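Local coordinates for protein negative regulator of ofd1 (Schizosaccharomyces pombe, PDB 3QTM) that is required for correct translation termination, directly inhibits ofd1 and stabilises the N-terminal domain of the transcription factor sre1, which activates hypoxic gene expression, at residues H50-I55 with A71-A76; R107-L112 with R127-K132; R120-L125 with I163-P168; Q153-Y158 with S192-Q197. All coordinates share one frame; numbering follows the deposited sequence.

Contact 1: residues H50-I55 with A71-A76; sequences HEADRI and AAYSSA. With SO4 (sulfate ion), chain C.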
loop_
_atom_site.group_PDB
_atom_site.type_symbol
_atom_site.label_atom_id
_atom_site.label_comp_id
_atom_site.label_asym_id
_atom_site.label_seq_id
_atom_site.Cartn_x
_atom_site.Cartn_y
_atom_site.Cartn_z
ATOM N N HIS A 50 -25.187 -1.858 -9.170
ATOM C CA HIS A 50 -26.438 -1.922 -9.935
ATOM C C HIS A 50 -26.205 -1.742 -11.430
ATOM O O HIS A 50 -26.792 -2.450 -12.257
ATOM C CB HIS A 50 -27.436 -0.869 -9.450
ATOM C CG HIS A 50 -27.912 -1.091 -8.047
ATOM N ND1 HIS A 50 -28.057 -0.064 -7.138
ATOM C CD2 HIS A 50 -28.266 -2.222 -7.394
ATOM C CE1 HIS A 50 -28.496 -0.552 -5.992
ATOM N NE2 HIS A 50 -28.625 -1.861 -6.119
ATOM N N GLU A 51 -25.364 -0.779 -11.788
ATOM C CA GLU A 51 -25.123 -0.535 -13.201
ATOM C C GLU A 51 -24.426 -1.757 -13.811
ATOM O O GLU A 51 -24.730 -2.150 -14.928
ATOM C CB GLU A 51 -24.310 0.742 -13.405
ATOM C CG GLU A 51 -24.037 1.072 -14.869
ATOM C CD GLU A 51 -25.315 1.181 -15.718
ATOM O OE1 GLU A 51 -26.392 1.543 -15.181
ATOM O OE2 GLU A 51 -25.223 0.900 -16.934
ATOM N N ALA A 52 -23.520 -2.377 -13.051
ATOM C CA ALA A 52 -22.822 -3.568 -13.525
ATOM C C ALA A 52 -23.818 -4.683 -13.792
ATOM O O ALA A 52 -23.732 -5.385 -14.810
ATOM C CB ALA A 52 -21.753 -4.020 -12.512
ATOM N N ASP A 53 -24.768 -4.843 -12.874
ATOM C CA ASP A 53 -25.814 -5.847 -13.026
ATOM C C ASP A 53 -26.646 -5.564 -14.275
ATOM O O ASP A 53 -27.025 -6.484 -15.004
ATOM C CB ASP A 53 -26.722 -5.905 -11.788
ATOM C CG ASP A 53 -26.063 -6.630 -10.608
ATOM O OD1 ASP A 53 -25.078 -7.372 -10.835
ATOM O OD2 ASP A 53 -26.526 -6.451 -9.456
ATOM N N ARG A 54 -26.928 -4.288 -14.519
ATOM C CA ARG A 54 -27.720 -3.910 -15.682
ATOM C C ARG A 54 -26.955 -4.277 -16.950
ATOM O O ARG A 54 -27.536 -4.776 -17.916
ATOM C CB ARG A 54 -28.057 -2.414 -15.674
ATOM C CG ARG A 54 -29.102 -2.010 -16.733
ATOM C CD ARG A 54 -29.479 -0.523 -16.646
ATOM N NE ARG A 54 -29.731 -0.110 -15.265
ATOM C CZ ARG A 54 -30.923 -0.127 -14.677
ATOM N NH1 ARG A 54 -31.995 -0.529 -15.349
ATOM N NH2 ARG A 54 -31.046 0.255 -13.410
ATOM N N ILE A 55 -25.649 -4.035 -16.944
ATOM C CA ILE A 55 -24.832 -4.369 -18.106
ATOM C C ILE A 55 -24.849 -5.877 -18.353
ATOM O O ILE A 55 -24.956 -6.323 -19.494
ATOM C CB ILE A 55 -23.401 -3.845 -17.957
ATOM C CG1 ILE A 55 -23.400 -2.315 -18.042
ATOM C CG2 ILE A 55 -22.497 -4.436 -19.021
ATOM C CD1 ILE A 55 -22.070 -1.682 -17.680
ATOM N N ALA A 71 -13.171 -5.967 -13.387
ATOM C CA ALA A 71 -12.310 -5.203 -12.491
ATOM C C ALA A 71 -13.091 -4.104 -11.780
ATOM O O ALA A 71 -12.928 -3.919 -10.583
ATOM C CB ALA A 71 -11.132 -4.614 -13.250
ATOM N N ALA A 72 -13.927 -3.363 -12.518
ATOM C CA ALA A 72 -14.713 -2.291 -11.913
ATOM C C ALA A 72 -15.738 -2.858 -10.937
ATOM O O ALA A 72 -15.966 -2.311 -9.866
ATOM C CB ALA A 72 -15.415 -1.469 -12.976
ATOM N N TYR A 73 -16.380 -3.949 -11.339
ATOM C CA TYR A 73 -17.395 -4.579 -10.525
ATOM C C TYR A 73 -16.742 -5.124 -9.230
ATOM O O TYR A 73 -17.254 -4.936 -8.122
ATOM C CB TYR A 73 -18.033 -5.701 -11.341
ATOM C CG TYR A 73 -19.333 -6.229 -10.814
ATOM C CD1 TYR A 73 -20.141 -7.030 -11.609
ATOM C CD2 TYR A 73 -19.769 -5.919 -9.523
ATOM C CE1 TYR A 73 -21.344 -7.534 -11.129
ATOM C CE2 TYR A 73 -20.976 -6.415 -9.030
ATOM C CZ TYR A 73 -21.758 -7.232 -9.843
ATOM O OH TYR A 73 -22.957 -7.740 -9.376
ATOM N N SER A 74 -15.602 -5.790 -9.374
ATOM C CA SER A 74 -14.864 -6.285 -8.217
ATOM C C SER A 74 -14.494 -5.141 -7.278
ATOM O O SER A 74 -14.647 -5.268 -6.075
ATOM C CB SER A 74 -13.596 -7.012 -8.657
ATOM O OG SER A 74 -12.829 -7.390 -7.535
ATOM N N SER A 75 -14.022 -4.024 -7.839
ATOM C CA SER A 75 -13.642 -2.860 -7.033
ATOM C C SER A 75 -14.801 -2.272 -6.235
ATOM O O SER A 75 -14.623 -1.856 -5.094
ATOM C CB SER A 75 -13.032 -1.763 -7.902
ATOM O OG SER A 75 -11.788 -2.194 -8.417
ATOM N N ALA A 76 -15.984 -2.225 -6.840
ATOM C CA ALA A 76 -17.156 -1.738 -6.129
ATOM C C ALA A 76 -17.484 -2.662 -4.947
ATOM O O ALA A 76 -17.748 -2.194 -3.840
ATOM C CB ALA A 76 -18.346 -1.615 -7.079
HETATM S S SO4 C . -33.111 -2.939 -17.271
HETATM O O1 SO4 C . -32.421 -4.184 -17.631
HETATM O O2 SO4 C . -32.293 -1.786 -17.654
HETATM O O3 SO4 C . -34.381 -2.852 -17.992
HETATM O O4 SO4 C . -33.372 -2.913 -15.830
#
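One face of the Tyr73 ring carries the methyl of Ala52: CB stands 3.7 Å from the ring centroid, only 17° off the normal, a CH-pi contact shifted toward the CD1 rim, and Arg107 of helix 97-110 also packs on this tyrosine. At the edge of the Arg54 guanidinium sits a sulfate, probably picked up from the crystallisation solution and also bonded by Arg57; Arg54 NH1 donates to its O2 over 2.6 Å. The setting is a helix-against-helix contact in an all-helical, tetratricopeptide-repeat-related fold, joining helices 38-58 and 67-82. Alanine suits its place because a side chain of one carbon lets the ring lie almost against the helix backbone, with CA of Ala52 and Tyr73 6.3 Å apart. With CG anti to the backbone N (chi1 -165°), Tyr73 points its ring toward helix 38-58, where its side chain crosses that of Asp53 at about a right angle. Its OH comes 2.6 Å from Asp53 OD1 in a weak and unsettled hydrogen bond, since another acceptor is within reach of the same proton; the carboxylate and ring planes stand 73° apart.

Contact 2: residues R107-L112 with R127-K132; sequences RAQLGL and RAYLEK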
loop_
_atom_site.group_PDB
_atom_site.type_symbol
_atom_site.label_atom_id
_atom_site.label_comp_id
_atom_site.label_asym_id
_atom_site.label_seq_id
_atom_site.Cartn_x
_atom_site.Cartn_y
_atom_site.Cartn_z
ATOM N N ARG A 107 -15.704 -12.179 -8.240
ATOM C CA ARG A 107 -16.029 -11.335 -9.393
ATOM C C ARG A 107 -14.780 -11.094 -10.238
ATOM O O ARG A 107 -14.813 -11.208 -11.454
ATOM C CB ARG A 107 -16.649 -10.009 -8.948
ATOM C CG ARG A 107 -16.797 -8.964 -10.074
ATOM C CD ARG A 107 -17.397 -9.547 -11.354
ATOM N NE ARG A 107 -18.692 -10.176 -11.111
ATOM C CZ ARG A 107 -19.419 -10.808 -12.032
ATOM N NH1 ARG A 107 -19.004 -10.889 -13.289
ATOM N NH2 ARG A 107 -20.577 -11.349 -11.697
ATOM N N ALA A 108 -13.671 -10.771 -9.584
ATOM C CA ALA A 108 -12.433 -10.513 -10.301
ATOM C C ALA A 108 -11.888 -11.795 -10.963
ATOM O O ALA A 108 -11.379 -11.755 -12.086
ATOM C CB ALA A 108 -11.388 -9.864 -9.372
ATOM N N GLN A 109 -12.005 -12.932 -10.281
ATOM C CA GLN A 109 -11.551 -14.186 -10.874
ATOM C C GLN A 109 -12.362 -14.546 -12.127
ATOM O O GLN A 109 -11.828 -15.113 -13.082
ATOM C CB GLN A 109 -11.551 -15.324 -9.842
ATOM C CG GLN A 109 -10.447 -15.183 -8.803
ATOM C CD GLN A 109 -10.575 -16.180 -7.650
ATOM O OE1 GLN A 109 -11.612 -16.821 -7.467
ATOM N NE2 GLN A 109 -9.518 -16.297 -6.857
ATOM N N LEU A 110 -13.645 -14.200 -12.131
ATOM C CA LEU A 110 -14.466 -14.386 -13.321
ATOM C C LEU A 110 -13.900 -13.640 -14.527
ATOM O O LEU A 110 -14.106 -14.056 -15.669
ATOM C CB LEU A 110 -15.901 -13.943 -13.064
ATOM C CG LEU A 110 -16.739 -14.910 -12.234
ATOM C CD1 LEU A 110 -18.066 -14.259 -11.831
ATOM C CD2 LEU A 110 -16.961 -16.193 -13.026
ATOM N N GLY A 111 -13.176 -12.549 -14.268
ATOM C CA GLY A 111 -12.577 -11.767 -15.329
ATOM C C GLY A 111 -11.351 -12.385 -15.976
ATOM O O GLY A 111 -10.932 -11.936 -17.040
ATOM N N LEU A 112 -10.763 -13.397 -15.343
ATOM C CA LEU A 112 -9.496 -13.958 -15.824
ATOM C C LEU A 112 -9.610 -14.570 -17.219
ATOM O O LEU A 112 -8.635 -14.606 -17.957
ATOM C CB LEU A 112 -8.944 -15.001 -14.846
ATOM C CG LEU A 112 -8.346 -14.455 -13.547
ATOM C CD1 LEU A 112 -8.144 -15.578 -12.540
ATOM C CD2 LEU A 112 -7.041 -13.697 -13.799
ATOM N N ARG A 127 -5.730 -6.312 -4.619
ATOM C CA ARG A 127 -6.406 -5.565 -3.557
ATOM C C ARG A 127 -7.339 -6.457 -2.736
ATOM O O ARG A 127 -7.332 -6.411 -1.511
ATOM C CB ARG A 127 -7.161 -4.365 -4.141
ATOM C CG ARG A 127 -6.216 -3.288 -4.678
ATOM C CD ARG A 127 -6.934 -2.182 -5.460
ATOM N NE ARG A 127 -8.227 -1.810 -4.875
ATOM C CZ ARG A 127 -8.358 -1.062 -3.788
ATOM N NH1 ARG A 127 -7.276 -0.625 -3.173
ATOM N NH2 ARG A 127 -9.557 -0.749 -3.322
ATOM N N ALA A 128 -8.120 -7.295 -3.409
ATOM C CA ALA A 128 -9.076 -8.140 -2.706
ATOM C C ALA A 128 -8.400 -9.270 -1.934
ATOM O O ALA A 128 -8.829 -9.592 -0.831
ATOM C CB ALA A 128 -10.133 -8.689 -3.658
ATOM N N TYR A 129 -7.353 -9.872 -2.509
ATOM C CA TYR A 129 -6.628 -10.937 -1.817
ATOM C C TYR A 129 -5.966 -10.382 -0.554
ATOM O O TYR A 129 -5.926 -11.049 0.480
ATOM C CB TYR A 129 -5.553 -11.590 -2.708
ATOM C CG TYR A 129 -6.082 -12.477 -3.818
ATOM C CD1 TYR A 129 -7.048 -13.449 -3.570
ATOM C CD2 TYR A 129 -5.584 -12.365 -5.109
ATOM C CE1 TYR A 129 -7.529 -14.265 -4.588
ATOM C CE2 TYR A 129 -6.054 -13.173 -6.135
ATOM C CZ TYR A 129 -7.024 -14.114 -5.872
ATOM O OH TYR A 129 -7.474 -14.907 -6.897
ATOM N N LEU A 130 -5.435 -9.169 -0.640
ATOM C CA LEU A 130 -4.796 -8.565 0.532
ATOM C C LEU A 130 -5.823 -8.201 1.603
ATOM O O LEU A 130 -5.544 -8.355 2.797
ATOM C CB LEU A 130 -3.929 -7.351 0.173
ATOM C CG LEU A 130 -2.624 -7.654 -0.575
ATOM C CD1 LEU A 130 -1.909 -6.361 -0.957
ATOM C CD2 LEU A 130 -1.703 -8.564 0.246
ATOM N N GLU A 131 -7.009 -7.743 1.197
ATOM C CA GLU A 131 -8.034 -7.433 2.211
ATOM C C GLU A 131 -8.493 -8.716 2.884
ATOM O O GLU A 131 -8.811 -8.720 4.069
ATOM C CB GLU A 131 -9.237 -6.675 1.642
ATOM C CG GLU A 131 -8.906 -5.271 1.190
ATOM C CD GLU A 131 -8.408 -4.382 2.330
ATOM O OE1 GLU A 131 -8.670 -4.699 3.513
ATOM O OE2 GLU A 131 -7.756 -3.355 2.039
ATOM N N LYS A 132 -8.523 -9.806 2.119
ATOM C CA LYS A 132 -8.831 -11.115 2.682
ATOM C C LYS A 132 -7.803 -11.487 3.782
ATOM O O LYS A 132 -8.179 -11.949 4.864
ATOM C CB LYS A 132 -8.852 -12.173 1.576
ATOM C CG LYS A 132 -9.182 -13.591 2.047
ATOM C CD LYS A 132 -10.629 -13.714 2.515
ATOM C CE LYS A 132 -11.019 -15.178 2.767
ATOM N NZ LYS A 132 -12.354 -15.318 3.440
#
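Polar contact between Gln109 and Tyr129 rests on one hydrogen bond: Gln109 NE2 donates to Tyr129 OH, nearly straight at 164°, over 2.5 Å, a distance so short that its exact value is doubtful. The amide nitrogen lies at the edge of the phenol ring and in its plane, while the amide itself is turned 52° from the ring. Glutamine suits the spot by its length: beyond CG the chain is extended (chi2 171°), which carries the amide across to the tyrosine. This joins neighbouring, roughly antiparallel helices, 97-110 and 119-142, as in the helical hairpins of tetratricopeptide-repeat proteins. With an alanine at Gln109, Tyr129 OH is likely to lose this donor, and a gap to open beside it. Apolar packing comes from around the bond: Gln109 also touches Leu125, and Tyr129 lies on Ile105. Charged pairing belongs to the next turn, where Lys132 NZ forms salt bridges with Glu98 and Asp102, tying the same two helices together. Within 107-112, Leu110 CD1 sits 3.6 Å above the centre of the Arg107 guanidinium plane.

Contact 3: residues R120-L125 with I163-P168; sequences RLFLAL and IQYLRP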
loop_
_atom_site.group_PDB
_atom_site.type_symbol
_atom_site.label_atom_id
_atom_site.label_comp_id
_atom_site.label_asym_id
_atom_site.label_seq_id
_atom_site.Cartn_x
_atom_site.Cartn_y
_atom_site.Cartn_z
ATOM N N ARG A 120 -6.052 -3.509 -14.803
ATOM C CA ARG A 120 -7.040 -3.132 -13.804
ATOM C C ARG A 120 -7.550 -4.369 -13.072
ATOM O O ARG A 120 -7.816 -4.318 -11.887
ATOM C CB ARG A 120 -8.193 -2.331 -14.426
ATOM C CG ARG A 120 -7.817 -0.897 -14.780
ATOM C CD ARG A 120 -8.857 -0.213 -15.680
ATOM N NE ARG A 120 -8.331 1.060 -16.163
ATOM C CZ ARG A 120 -8.627 2.249 -15.641
ATOM N NH1 ARG A 120 -9.485 2.353 -14.631
ATOM N NH2 ARG A 120 -8.065 3.342 -16.140
ATOM N N LEU A 121 -7.653 -5.487 -13.781
ATOM C CA LEU A 121 -8.117 -6.719 -13.163
ATOM C C LEU A 121 -7.081 -7.230 -12.172
ATOM O O LEU A 121 -7.432 -7.661 -11.067
ATOM C CB LEU A 121 -8.421 -7.797 -14.213
ATOM C CG LEU A 121 -9.166 -9.004 -13.622
ATOM C CD1 LEU A 121 -10.616 -8.601 -13.241
ATOM C CD2 LEU A 121 -9.143 -10.227 -14.546
ATOM N N PHE A 122 -5.810 -7.161 -12.565
ATOM C CA PHE A 122 -4.727 -7.636 -11.710
ATOM C C PHE A 122 -4.693 -6.826 -10.425
ATOM O O PHE A 122 -4.464 -7.375 -9.347
ATOM C CB PHE A 122 -3.377 -7.580 -12.433
ATOM C CG PHE A 122 -3.142 -8.742 -13.379
ATOM C CD1 PHE A 122 -4.191 -9.570 -13.760
ATOM C CD2 PHE A 122 -1.881 -8.978 -13.909
ATOM C CE1 PHE A 122 -3.983 -10.629 -14.626
ATOM C CE2 PHE A 122 -1.658 -10.030 -14.789
ATOM C CZ PHE A 122 -2.712 -10.862 -15.146
ATOM N N LEU A 123 -4.953 -5.526 -10.542
ATOM C CA LEU A 123 -4.949 -4.653 -9.377
ATOM C C LEU A 123 -6.125 -4.989 -8.461
ATOM O O LEU A 123 -5.951 -5.078 -7.248
ATOM C CB LEU A 123 -4.954 -3.168 -9.779
ATOM C CG LEU A 123 -5.027 -2.094 -8.675
ATOM C CD1 LEU A 123 -3.807 -2.121 -7.754
ATOM C CD2 LEU A 123 -5.198 -0.692 -9.267
ATOM N N ALA A 124 -7.307 -5.187 -9.044
ATOM C CA ALA A 124 -8.501 -5.561 -8.279
ATOM C C ALA A 124 -8.309 -6.883 -7.541
ATOM O O ALA A 124 -8.737 -7.040 -6.394
ATOM C CB ALA A 124 -9.721 -5.664 -9.203
ATOM N N LEU A 125 -7.681 -7.839 -8.221
ATOM C CA LEU A 125 -7.394 -9.136 -7.627
ATOM C C LEU A 125 -6.449 -8.977 -6.439
ATOM O O LEU A 125 -6.725 -9.480 -5.351
ATOM C CB LEU A 125 -6.747 -10.071 -8.653
ATOM C CG LEU A 125 -7.679 -10.749 -9.647
ATOM C CD1 LEU A 125 -6.885 -11.221 -10.877
ATOM C CD2 LEU A 125 -8.422 -11.910 -8.969
ATOM N N ILE A 163 0.771 -11.528 -4.612
ATOM C CA ILE A 163 2.065 -11.325 -5.254
ATOM C C ILE A 163 2.041 -11.742 -6.721
ATOM O O ILE A 163 2.650 -11.102 -7.564
ATOM C CB ILE A 163 3.175 -12.098 -4.516
ATOM C CG1 ILE A 163 3.354 -11.533 -3.109
ATOM C CG2 ILE A 163 4.508 -12.046 -5.300
ATOM C CD1 ILE A 163 4.199 -12.408 -2.211
ATOM N N GLN A 164 1.320 -12.812 -7.024
ATOM C CA GLN A 164 1.206 -13.282 -8.400
ATOM C C GLN A 164 0.650 -12.177 -9.316
ATOM O O GLN A 164 1.117 -11.998 -10.439
ATOM C CB GLN A 164 0.338 -14.552 -8.463
ATOM C CG GLN A 164 -0.031 -14.998 -9.876
ATOM C CD GLN A 164 -1.059 -16.124 -9.904
ATOM O OE1 GLN A 164 -1.431 -16.680 -8.870
ATOM N NE2 GLN A 164 -1.528 -16.455 -11.094
ATOM N N TYR A 165 -0.331 -11.416 -8.841
ATOM C CA TYR A 165 -0.889 -10.377 -9.696
ATOM C C TYR A 165 -0.191 -9.023 -9.577
ATOM O O TYR A 165 -0.248 -8.225 -10.505
ATOM C CB TYR A 165 -2.400 -10.276 -9.528
ATOM C CG TYR A 165 -3.064 -11.567 -9.951
ATOM C CD1 TYR A 165 -3.207 -11.890 -11.302
ATOM C CD2 TYR A 165 -3.499 -12.486 -9.006
ATOM C CE1 TYR A 165 -3.793 -13.075 -11.691
ATOM C CE2 TYR A 165 -4.085 -13.682 -9.390
ATOM C CZ TYR A 165 -4.223 -13.968 -10.729
ATOM O OH TYR A 165 -4.802 -15.147 -11.096
ATOM N N LEU A 166 0.499 -8.779 -8.465
ATOM C CA LEU A 166 1.243 -7.533 -8.317
ATOM C C LEU A 166 2.514 -7.526 -9.178
ATOM O O LEU A 166 2.906 -6.494 -9.731
ATOM C CB LEU A 166 1.605 -7.287 -6.859
ATOM C CG LEU A 166 0.454 -6.975 -5.891
ATOM C CD1 LEU A 166 0.938 -7.036 -4.449
ATOM C CD2 LEU A 166 -0.159 -5.617 -6.197
ATOM N N ARG A 167 3.154 -8.679 -9.288
ATOM C CA ARG A 167 4.441 -8.760 -9.976
ATOM C C ARG A 167 4.363 -8.220 -11.404
ATOM O O ARG A 167 5.169 -7.387 -11.788
ATOM C CB ARG A 167 4.990 -10.192 -9.939
ATOM C CG ARG A 167 6.325 -10.355 -10.647
ATOM C CD ARG A 167 6.745 -11.819 -10.712
ATOM N NE ARG A 167 6.759 -12.438 -9.388
ATOM C CZ ARG A 167 7.728 -12.252 -8.503
ATOM N NH1 ARG A 167 8.749 -11.458 -8.798
ATOM N NH2 ARG A 167 7.671 -12.853 -7.323
ATOM N N PRO A 168 3.376 -8.671 -12.192
ATOM C CA PRO A 168 3.239 -8.095 -13.537
ATOM C C PRO A 168 3.038 -6.578 -13.514
ATOM O O PRO A 168 3.563 -5.897 -14.395
ATOM C CB PRO A 168 1.972 -8.769 -14.094
ATOM C CG PRO A 168 1.806 -10.012 -13.308
ATOM C CD PRO A 168 2.429 -9.777 -11.954
#
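Tyr165 enters the interface from its CB, which packs 3.6 Å from Phe122 O and also meets the Phe122 CB. Its CG, beside the backbone N (chi1 -63°), directs the ring between Phe122 and Leu125. CD1 then presses over one face of the Phe122 ring, 3.5 Å from the CD1 of that phenylalanine, and CE1 follows along the same rim. This is an edge-to-face pair, with centroids 5.0 Å apart and planes at 63°, Tyr165 giving the edge. Farther round, CE1, CZ and CE2 lie beneath Leu125 CD1, whose methyl stands 3.6 Å from the Tyr165 centroid, nearly over the centre; the opposite face rests on Gln164 CG. The Phe122 ring has Pro168 CB at its edge, with Phe122 CE2 3.8 Å from Pro168 CG. A serine in place of Phe122 would probably leave the Tyr165 edge without its aromatic face and open a gap beside Pro168. Two aromatic rings and the apolar Leu125 and Pro168 suit a junction built on carbon contacts. The segment axes approach to 8.4 Å at 143°, the roughly antiparallel packing of successive helices, 119-142 and 151-170, found in tetratricopeptide-repeat-like helical folds.

Contact 4: residues Q153-Y158 with S192-Q197; sequences QLVNPY and SSYLFQ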
loop_
_atom_site.group_PDB
_atom_site.type_symbol
_atom_site.label_atom_id
_atom_site.label_comp_id
_atom_site.label_asym_id
_atom_site.label_seq_id
_atom_site.Cartn_x
_atom_site.Cartn_y
_atom_site.Cartn_z
ATOM N N GLN A 153 0.005 -20.326 7.909
ATOM C CA GLN A 153 -0.686 -21.393 7.210
ATOM C C GLN A 153 -1.976 -20.819 6.609
ATOM O O GLN A 153 -2.299 -21.054 5.441
ATOM C CB GLN A 153 -1.000 -22.532 8.191
ATOM C CG GLN A 153 -1.701 -23.714 7.573
ATOM C CD GLN A 153 -0.822 -24.459 6.572
ATOM O OE1 GLN A 153 0.404 -24.347 6.602
ATOM N NE2 GLN A 153 -1.450 -25.231 5.690
ATOM N N LEU A 154 -2.700 -20.053 7.423
ATOM C CA LEU A 154 -3.983 -19.462 7.043
ATOM C C LEU A 154 -3.902 -18.521 5.852
ATOM O O LEU A 154 -4.719 -18.604 4.941
ATOM C CB LEU A 154 -4.540 -18.655 8.214
ATOM C CG LEU A 154 -5.693 -19.185 9.043
ATOM C CD1 LEU A 154 -6.229 -18.050 9.908
ATOM C CD2 LEU A 154 -6.778 -19.735 8.143
ATOM N N VAL A 155 -2.921 -17.618 5.867
ATOM C CA VAL A 155 -2.887 -16.507 4.904
ATOM C C VAL A 155 -1.884 -16.628 3.735
ATOM O O VAL A 155 -2.025 -15.935 2.730
ATOM C CB VAL A 155 -2.702 -15.139 5.620
ATOM C CG1 VAL A 155 -3.738 -14.980 6.751
ATOM C CG2 VAL A 155 -1.302 -15.000 6.173
ATOM N N ASN A 156 -0.890 -17.503 3.849
ATOM C CA ASN A 156 0.112 -17.635 2.789
ATOM C C ASN A 156 -0.461 -17.809 1.380
ATOM O O ASN A 156 0.066 -17.221 0.433
ATOM C CB ASN A 156 1.102 -18.760 3.092
ATOM C CG ASN A 156 2.236 -18.315 4.014
ATOM O OD1 ASN A 156 2.919 -19.145 4.618
ATOM N ND2 ASN A 156 2.432 -17.004 4.133
ATOM N N PRO A 157 -1.526 -18.627 1.228
ATOM C CA PRO A 157 -2.134 -18.800 -0.098
ATOM C C PRO A 157 -2.658 -17.493 -0.687
ATOM O O PRO A 157 -2.538 -17.304 -1.901
ATOM C CB PRO A 157 -3.291 -19.766 0.172
ATOM C CG PRO A 157 -2.838 -20.538 1.379
ATOM C CD PRO A 157 -2.138 -19.530 2.221
ATOM N N TYR A 158 -3.236 -16.625 0.144
ATOM C CA TYR A 158 -3.706 -15.315 -0.331
ATOM C C TYR A 158 -2.566 -14.335 -0.578
ATOM O O TYR A 158 -2.577 -13.573 -1.553
ATOM C CB TYR A 158 -4.735 -14.727 0.634
ATOM C CG TYR A 158 -5.999 -15.548 0.643
ATOM C CD1 TYR A 158 -6.996 -15.325 -0.297
ATOM C CD2 TYR A 158 -6.178 -16.577 1.564
ATOM C CE1 TYR A 158 -8.164 -16.095 -0.311
ATOM C CE2 TYR A 158 -7.334 -17.358 1.560
ATOM C CZ TYR A 158 -8.321 -17.110 0.615
ATOM O OH TYR A 158 -9.472 -17.869 0.598
ATOM N N SER A 192 3.133 -5.323 3.540
ATOM C CA SER A 192 4.384 -4.911 4.171
ATOM C C SER A 192 4.394 -5.352 5.625
ATOM O O SER A 192 5.408 -5.821 6.148
ATOM C CB SER A 192 4.553 -3.385 4.107
ATOM O OG SER A 192 4.618 -2.923 2.772
ATOM N N SER A 193 3.252 -5.181 6.274
ATOM C CA SER A 193 3.114 -5.524 7.675
ATOM C C SER A 193 3.291 -7.026 7.849
ATOM O O SER A 193 3.947 -7.489 8.788
ATOM C CB SER A 193 1.749 -5.065 8.192
ATOM O OG SER A 193 1.460 -5.652 9.446
ATOM N N TYR A 194 2.735 -7.791 6.919
ATOM C CA TYR A 194 2.840 -9.235 6.993
ATOM C C TYR A 194 4.282 -9.710 6.876
ATOM O O TYR A 194 4.717 -10.582 7.626
ATOM C CB TYR A 194 2.005 -9.909 5.909
ATOM C CG TYR A 194 2.060 -11.409 5.997
ATOM C CD1 TYR A 194 1.448 -12.076 7.052
ATOM C CD2 TYR A 194 2.722 -12.160 5.041
ATOM C CE1 TYR A 194 1.488 -13.435 7.151
ATOM C CE2 TYR A 194 2.766 -13.534 5.128
ATOM C CZ TYR A 194 2.148 -14.166 6.188
ATOM O OH TYR A 194 2.183 -15.540 6.294
ATOM N N LEU A 195 5.003 -9.164 5.905
ATOM C CA LEU A 195 6.391 -9.542 5.684
ATOM C C LEU A 195 7.278 -9.122 6.854
ATOM O O LEU A 195 8.327 -9.709 7.086
ATOM C CB LEU A 195 6.911 -8.913 4.398
ATOM C CG LEU A 195 6.172 -9.325 3.128
ATOM C CD1 LEU A 195 6.783 -8.629 1.923
ATOM C CD2 LEU A 195 6.218 -10.814 2.964
ATOM N N PHE A 196 6.854 -8.088 7.573
ATOM C CA PHE A 196 7.580 -7.608 8.741
ATOM C C PHE A 196 7.287 -8.486 9.966
ATOM O O PHE A 196 8.201 -8.914 10.673
ATOM C CB PHE A 196 7.223 -6.143 9.033
ATOM C CG PHE A 196 7.606 -5.688 10.415
ATOM C CD1 PHE A 196 8.932 -5.416 10.727
ATOM C CD2 PHE A 196 6.643 -5.540 11.404
ATOM C CE1 PHE A 196 9.294 -5.007 12.003
ATOM C CE2 PHE A 196 6.994 -5.129 12.684
ATOM C CZ PHE A 196 8.322 -4.860 12.982
ATOM N N GLN A 197 6.006 -8.749 10.205
ATOM C CA GLN A 197 5.583 -9.539 11.344
ATOM C C GLN A 197 6.086 -10.966 11.207
ATOM O O GLN A 197 6.470 -11.587 12.191
ATOM C CB GLN A 197 4.060 -9.535 11.464
ATOM C CG GLN A 197 3.454 -8.185 11.821
ATOM C CD GLN A 197 2.965 -8.129 13.253
ATOM O OE1 GLN A 197 2.496 -9.133 13.797
ATOM N NE2 GLN A 197 3.066 -6.954 13.873
#
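Val155 comes first to Tyr194: its CG2 approaches CE1 of the ring at 3.3 Å and lies 3.5 Å from the phenol OH. With CG1 anti to the carbonyl carbon (chi1 -51°), CG2 falls between the backbone N and the carbonyl carbon, facing the tyrosine. Valine suits this place because its branch at CB puts a methyl close to the helix where the ring arrives; a longer chain would probably have less room. Next, Asn156 swings its amide toward the hydroxyl end; ND2 lies at the ring's edge, 2.6 Å from Tyr194 OH, and the amide plane stands 83° from the ring. From the other side Tyr194 stretches out with CG anti to its backbone N (chi1 -178°), spanning segments whose CA atoms come no nearer than 9.5 Å at Val155 and Tyr194. Pro157 then leaves the helix 151-170 kinked, and Tyr158 turns to Lys132 and Leu136 of helix 119-142. Phe202 packs on both Asn156 and Tyr194. The ring thus gives the contact carbon to pack against Val155, while its hydroxyl lies near the amide of Asn156.

All four contacts join helices of the N-terminal part of the chain, and in three of them a tyrosine hydroxyl lies close to a polar side chain: a carboxylate in contact 1, an amide in contacts 2 and 4. Contact 3 rests instead on apolar and aromatic side-chain packing and buries the largest surface, 286 Å². Contacts 1 and 4 are buried, whereas contacts 2 and 3 are partly exposed. Helix 119-142 serves contacts 2 and 3, whose centres lie 9 Å apart and which meet where Leu121 packs on Ala108 and Gly111; helix 151-170 serves contacts 3 and 4. Contacts 1 and 2 touch through Ser74 and Ala108, but contacts 1 and 4 are separate, their centres about 29 Å apart.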